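Local atomic coordinates of diaminopimelate decarboxylase (Aquifex aeolicus, PDB entry 2P3E), a protein that probably catalyses the pyridoxal phosphate-dependent decarboxylation of meso-diaminopimelate to L-lysine, the last step of lysine biosynthesis by the diaminopimelate pathway. Residues Glu115-Val120 / Gly143-Lys148; Tyr377-Ser382 / Ala391-Val396. All blocks are in the same frame, centred on the assembly; numbering follows the deposited sequence.

Contact 1 (Glu115-Val120 / Gly143-Lys148); sequences ELTDAV and GKLGKK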
loop_
_atom_site.group_PDB
_atom_site.type_symbol
_atom_site.label_atom_id
_atom_site.label_comp_id
_atom_site.label_asym_id
_atom_site.label_seq_id
_atom_site.Cartn_x
_atom_site.Cartn_y
_atom_site.Cartn_z
ATOM N N GLU B 115 -21.491 -8.075 -1.859
ATOM C CA GLU B 115 -20.981 -7.789 -3.185
ATOM C C GLU B 115 -21.670 -8.629 -4.244
ATOM O O GLU B 115 -22.057 -8.108 -5.289
ATOM C CB GLU B 115 -19.471 -8.017 -3.259
ATOM C CG GLU B 115 -18.670 -6.986 -2.475
ATOM C CD GLU B 115 -17.185 -7.310 -2.455
ATOM O OE1 GLU B 115 -16.836 -8.427 -2.029
ATOM O OE2 GLU B 115 -16.390 -6.446 -2.879
ATOM N N LEU B 116 -21.807 -9.929 -3.979
ATOM C CA LEU B 116 -22.502 -10.834 -4.910
ATOM C C LEU B 116 -23.981 -10.477 -5.042
ATOM O O LEU B 116 -24.512 -10.429 -6.151
ATOM C CB LEU B 116 -22.312 -12.285 -4.486
ATOM C CG LEU B 116 -20.950 -12.960 -4.740
ATOM C CD1 LEU B 116 -21.049 -14.411 -4.357
ATOM C CD2 LEU B 116 -20.568 -12.855 -6.213
ATOM N N THR B 117 -24.635 -10.196 -3.911
ATOM C CA THR B 117 -26.046 -9.773 -3.923
ATOM C C THR B 117 -26.246 -8.520 -4.767
ATOM O O THR B 117 -27.152 -8.464 -5.605
ATOM C CB THR B 117 -26.624 -9.562 -2.488
ATOM O OG1 THR B 117 -26.388 -10.730 -1.705
ATOM C CG2 THR B 117 -28.145 -9.331 -2.530
ATOM N N ASP B 118 -25.382 -7.526 -4.562
ATOM C CA ASP B 118 -25.441 -6.277 -5.314
ATOM C C ASP B 118 -25.255 -6.485 -6.818
ATOM O O ASP B 118 -25.959 -5.874 -7.630
ATOM C CB ASP B 118 -24.402 -5.290 -4.779
ATOM C CG ASP B 118 -24.781 -4.724 -3.415
ATOM O OD1 ASP B 118 -25.890 -5.013 -2.901
ATOM O OD2 ASP B 118 -23.959 -3.980 -2.850
ATOM N N ALA B 119 -24.303 -7.340 -7.190
ATOM C CA ALA B 119 -24.022 -7.577 -8.602
ATOM C C ALA B 119 -25.154 -8.369 -9.274
ATOM O O ALA B 119 -25.529 -8.083 -10.393
ATOM C CB ALA B 119 -22.676 -8.287 -8.775
ATOM N N VAL B 120 -25.678 -9.375 -8.587
ATOM C CA VAL B 120 -26.806 -10.160 -9.130
ATOM C C VAL B 120 -27.990 -9.222 -9.325
ATOM O O VAL B 120 -28.576 -9.167 -10.402
ATOM C CB VAL B 120 -27.159 -11.369 -8.227
ATOM C CG1 VAL B 120 -28.491 -12.005 -8.636
ATOM C CG2 VAL B 120 -26.046 -12.406 -8.293
ATOM N N GLY B 143 -31.373 -17.262 -6.557
ATOM C CA GLY B 143 -32.658 -17.792 -6.095
ATOM C C GLY B 143 -33.386 -16.869 -5.125
ATOM O O GLY B 143 -34.566 -16.570 -5.316
ATOM N N LYS B 144 -32.661 -16.386 -4.113
ATOM C CA LYS B 144 -33.222 -15.500 -3.086
ATOM C C LYS B 144 -33.734 -14.176 -3.652
ATOM O O LYS B 144 -34.650 -13.565 -3.092
ATOM C CB LYS B 144 -32.201 -15.245 -1.970
ATOM C CG LYS B 144 -32.028 -16.398 -0.998
ATOM N N LEU B 145 -33.148 -13.734 -4.762
ATOM C CA LEU B 145 -33.538 -12.476 -5.394
ATOM C C LEU B 145 -34.573 -12.687 -6.498
ATOM O O LEU B 145 -35.039 -11.728 -7.122
ATOM C CB LEU B 145 -32.295 -11.740 -5.939
ATOM C CG LEU B 145 -31.404 -10.893 -5.017
ATOM C CD1 LEU B 145 -30.932 -11.648 -3.774
ATOM C CD2 LEU B 145 -30.189 -10.351 -5.777
ATOM N N GLY B 146 -34.943 -13.950 -6.721
ATOM C CA GLY B 146 -35.796 -14.345 -7.854
ATOM C C GLY B 146 -35.200 -13.905 -9.176
ATOM O O GLY B 146 -35.919 -13.477 -10.095
ATOM N N LYS B 147 -33.875 -13.989 -9.273
ATOM C CA LYS B 147 -33.177 -13.559 -10.480
ATOM C C LYS B 147 -32.318 -14.711 -11.008
ATOM O O LYS B 147 -32.214 -15.763 -10.376
ATOM C CB LYS B 147 -32.302 -12.328 -10.201
ATOM C CG LYS B 147 -33.065 -11.013 -10.051
ATOM C CD LYS B 147 -32.152 -9.825 -10.328
ATOM C CE LYS B 147 -32.634 -8.539 -9.686
ATOM N NZ LYS B 147 -34.087 -8.279 -9.841
ATOM N N LYS B 148 -31.731 -14.502 -12.182
ATOM C CA LYS B 148 -30.706 -15.398 -12.699
ATOM C C LYS B 148 -29.339 -14.713 -12.633
ATOM O O LYS B 148 -29.239 -13.501 -12.848
ATOM C CB LYS B 148 -31.001 -15.772 -14.154
ATOM C CG LYS B 148 -32.323 -16.489 -14.386
ATOM C CD LYS B 148 -32.388 -17.830 -13.696
ATOM C CE LYS B 148 -33.651 -18.600 -14.107
ATOM N NZ LYS B 148 -33.354 -19.432 -15.305
HETATM O O HOH W 1 -28.009 -11.127 -12.290
#
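Leu145 reaches across from the end of helix 132-145 and lays its two methyls against helix 113-121. Leu145 CD2 sits 3.7 Å from Val120 CG1, while Leu145 CD1 meets Thr117 CG2 at 3.8 Å, one helical turn earlier. Leu145 CD2 also touches the backbone, 3.6 Å from Thr117 O. Val120 presents CG1 because that methyl stands anti to its backbone N (chi1 168°), and the methyl fits between Leu145 and Lys147, whose CB lies 4.1 Å from Val120 CG1. Beyond CB the lysine chain runs past the valine in the opposite direction, passing Lys147 CD 3.6 Å from Val120 O before the bend at chi4 carries the ammonium away. A water lies within hydrogen-bonding distance of both carbonyl oxygens, 2.8 Å from Val120 O and 2.7 Å from Lys148 O.

The chain reaches these positions through a Schellman motif: Gly146, at a positive phi of 56°, is the first residue to leave helical geometry and turns the backbone so that Lys147 follows Leu145 along the neighbouring helix. Thr117 turns its hydroxyl back to Glu113 O within its own helix, which leaves the methyl for Leu145. Deeper in, Val120 also packs on Leu138 and on Phe127 of strand 126-129, the strand that links the two helices in the alpha/beta barrel of the pyridoxal-binding domain.

With no direct polar bond across the segments, the contact relies on the fit of methyls and methylenes, and its polar link is the water bridging Val120 O on helix 113-121 to Lys148 O in the loop that follows helix 132-145.

Contact 2 (Tyr377-Ser382 / Ala391-Val396); sequences YGFAMS and AAEVLV
Phe379 opens a short 3-10 turn, closed by Met381 N to Gly378 O (3.1 Å) and Ser382 N to Phe379 O (2.9 Å), that faces the beginning of strand 392-397 and comes just after Tyr377, which probably binds pyridoxal phosphate and substrate. Phe379 CA and Ala391 CA are 8.1 Å apart, and the Phe379 and Glu393 side chains bridge much of the interval. With CG anti to the backbone N (chi1 -166°), the phenyl ring extends toward the strand, and the Glu393 carboxylate stacks over one face, the planes 22° apart. Glu393 CD lies 3.9 Å from Phe379 CG, offset toward the rim, and Glu393 OE2 comes 3.5 Å from Phe379 CB. Tyr39 OH holds OE2 and Asn69 ND2 holds OE1. Phe379 CE1 meets Ala391 O at 3.5 Å. A water donates to Ser382 OG and accepts from Ala391 N. Cutting Phe379 back to an alanine removes the ring, which would probably open a gap beside the Glu393 carboxylate and leave Ala391 O without its aromatic neighbour. Strand 392-397 runs between parallel strand 36-40 and antiparallel strand 400-405, whose Arg405 touches both Phe379 and Glu393; Tyr385 of the second subunit packs on Met381.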
loop_
_atom_site.group_PDB
_atom_site.type_symbol
_atom_site.label_atom_id
_atom_site.label_comp_id
_atom_site.label_asym_id
_atom_site.label_seq_id
_atom_site.Cartn_x
_atom_site.Cartn_y
_atom_site.Cartn_z
ATOM N N TYR B 377 -1.910 0.995 -11.695
ATOM C CA TYR B 377 -1.329 0.442 -10.444
ATOM C C TYR B 377 -0.375 1.454 -9.772
ATOM O O TYR B 377 0.653 1.085 -9.204
ATOM C CB TYR B 377 -0.641 -0.911 -10.744
ATOM C CG TYR B 377 -1.546 -1.800 -11.574
ATOM C CD1 TYR B 377 -2.667 -2.408 -10.995
ATOM C CD2 TYR B 377 -1.322 -1.985 -12.933
ATOM C CE1 TYR B 377 -3.530 -3.216 -11.747
ATOM C CE2 TYR B 377 -2.192 -2.786 -13.707
ATOM C CZ TYR B 377 -3.286 -3.390 -13.101
ATOM O OH TYR B 377 -4.124 -4.177 -13.855
ATOM N N GLY B 378 -0.723 2.736 -9.881
ATOM C CA GLY B 378 0.056 3.825 -9.275
ATOM C C GLY B 378 -0.743 4.391 -8.112
ATOM O O GLY B 378 -0.665 3.907 -6.981
ATOM N N PHE B 379 -1.580 5.385 -8.393
ATOM C CA PHE B 379 -2.468 5.874 -7.355
ATOM C C PHE B 379 -3.309 4.750 -6.738
ATOM O O PHE B 379 -3.620 4.791 -5.549
ATOM C CB PHE B 379 -3.411 6.991 -7.855
ATOM C CG PHE B 379 -4.087 7.724 -6.727
ATOM C CD1 PHE B 379 -3.510 8.873 -6.188
ATOM C CD2 PHE B 379 -5.270 7.239 -6.167
ATOM C CE1 PHE B 379 -4.124 9.558 -5.118
ATOM C CE2 PHE B 379 -5.881 7.899 -5.079
ATOM C CZ PHE B 379 -5.302 9.059 -4.557
ATOM N N ALA B 380 -3.673 3.756 -7.540
ATOM C CA ALA B 380 -4.519 2.648 -7.096
ATOM C C ALA B 380 -3.960 1.921 -5.848
ATOM O O ALA B 380 -4.731 1.424 -5.021
ATOM C CB ALA B 380 -4.777 1.656 -8.250
ATOM N N MET B 381 -2.632 1.893 -5.715
ATOM C CA MET B 381 -1.972 1.219 -4.583
ATOM C C MET B 381 -1.404 2.203 -3.550
ATOM O O MET B 381 -0.719 1.799 -2.619
ATOM C CB MET B 381 -0.873 0.267 -5.084
ATOM C CG MET B 381 -1.381 -0.753 -6.114
ATOM S SD MET B 381 -0.121 -1.973 -6.606
ATOM C CE MET B 381 -0.315 -3.192 -5.337
ATOM N N SER B 382 -1.716 3.490 -3.720
ATOM C CA SER B 382 -1.268 4.551 -2.820
ATOM C C SER B 382 -1.945 4.472 -1.437
ATOM O O SER B 382 -3.174 4.226 -1.318
ATOM C CB SER B 382 -1.521 5.918 -3.482
ATOM O OG SER B 382 -1.049 6.982 -2.686
ATOM N N ALA B 391 -1.621 12.239 -3.256
ATOM C CA ALA B 391 -1.377 13.282 -4.242
ATOM C C ALA B 391 -2.664 13.797 -4.863
ATOM O O ALA B 391 -3.659 13.063 -4.946
ATOM C CB ALA B 391 -0.483 12.719 -5.343
ATOM N N ALA B 392 -2.617 15.047 -5.348
ATOM C CA ALA B 392 -3.657 15.551 -6.259
ATOM C C ALA B 392 -3.522 14.800 -7.598
ATOM O O ALA B 392 -2.440 14.307 -7.934
ATOM C CB ALA B 392 -3.509 17.059 -6.482
ATOM N N GLU B 393 -4.633 14.713 -8.329
ATOM C CA GLU B 393 -4.639 14.177 -9.679
ATOM C C GLU B 393 -5.240 15.208 -10.660
ATOM O O GLU B 393 -6.301 15.758 -10.417
ATOM C CB GLU B 393 -5.461 12.895 -9.741
ATOM C CG GLU B 393 -4.841 11.689 -8.979
ATOM C CD GLU B 393 -5.686 10.410 -9.137
ATOM O OE1 GLU B 393 -6.873 10.385 -8.693
ATOM O OE2 GLU B 393 -5.175 9.417 -9.695
ATOM N N VAL B 394 -4.565 15.439 -11.777
ATOM C CA VAL B 394 -5.054 16.395 -12.784
ATOM C C VAL B 394 -5.112 15.703 -14.137
ATOM O O VAL B 394 -4.325 14.802 -14.406
ATOM C CB VAL B 394 -4.166 17.672 -12.868
ATOM C CG1 VAL B 394 -4.234 18.466 -11.554
ATOM C CG2 VAL B 394 -2.729 17.316 -13.152
ATOM N N LEU B 395 -6.066 16.118 -14.960
ATOM C CA LEU B 395 -6.278 15.565 -16.292
ATOM C C LEU B 395 -6.107 16.686 -17.328
ATOM O O LEU B 395 -6.840 17.698 -17.300
ATOM C CB LEU B 395 -7.677 14.972 -16.403
ATOM C CG LEU B 395 -8.148 14.408 -17.764
ATOM C CD1 LEU B 395 -7.390 13.138 -18.103
ATOM C CD2 LEU B 395 -9.641 14.150 -17.702
ATOM N N VAL B 396 -5.132 16.512 -18.211
ATOM C CA VAL B 396 -4.812 17.506 -19.224
ATOM C C VAL B 396 -5.470 17.113 -20.557
ATOM O O VAL B 396 -5.543 15.929 -20.893
ATOM C CB VAL B 396 -3.293 17.669 -19.387
ATOM C CG1 VAL B 396 -2.991 18.747 -20.405
ATOM C CG2 VAL B 396 -2.651 18.071 -18.065
HETATM O O HOH W 2 -0.600 9.503 -3.979
#

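Overall arrangement
Contact 1 closes before contact 2 opens along the chain, and the two do not touch: their centres are about 33 Å apart and their nearest atoms about 14 Å. Contact 1 lies on the outside of the barrel, its centre about 27 Å from the centre of the chain and away from the cofactor and substrate sites. Contact 2 lies deeper, its centre about 12 Å from that point, and its 377-382 segment carries Tyr377 of the probable active site. The Phe379 side chain is about 10 Å from that of Arg318, a residue that probably binds substrate. Both contacts also border the second subunit: Glu115 forms a salt bridge with its Arg388, and Tyr377 packs on its Tyr385.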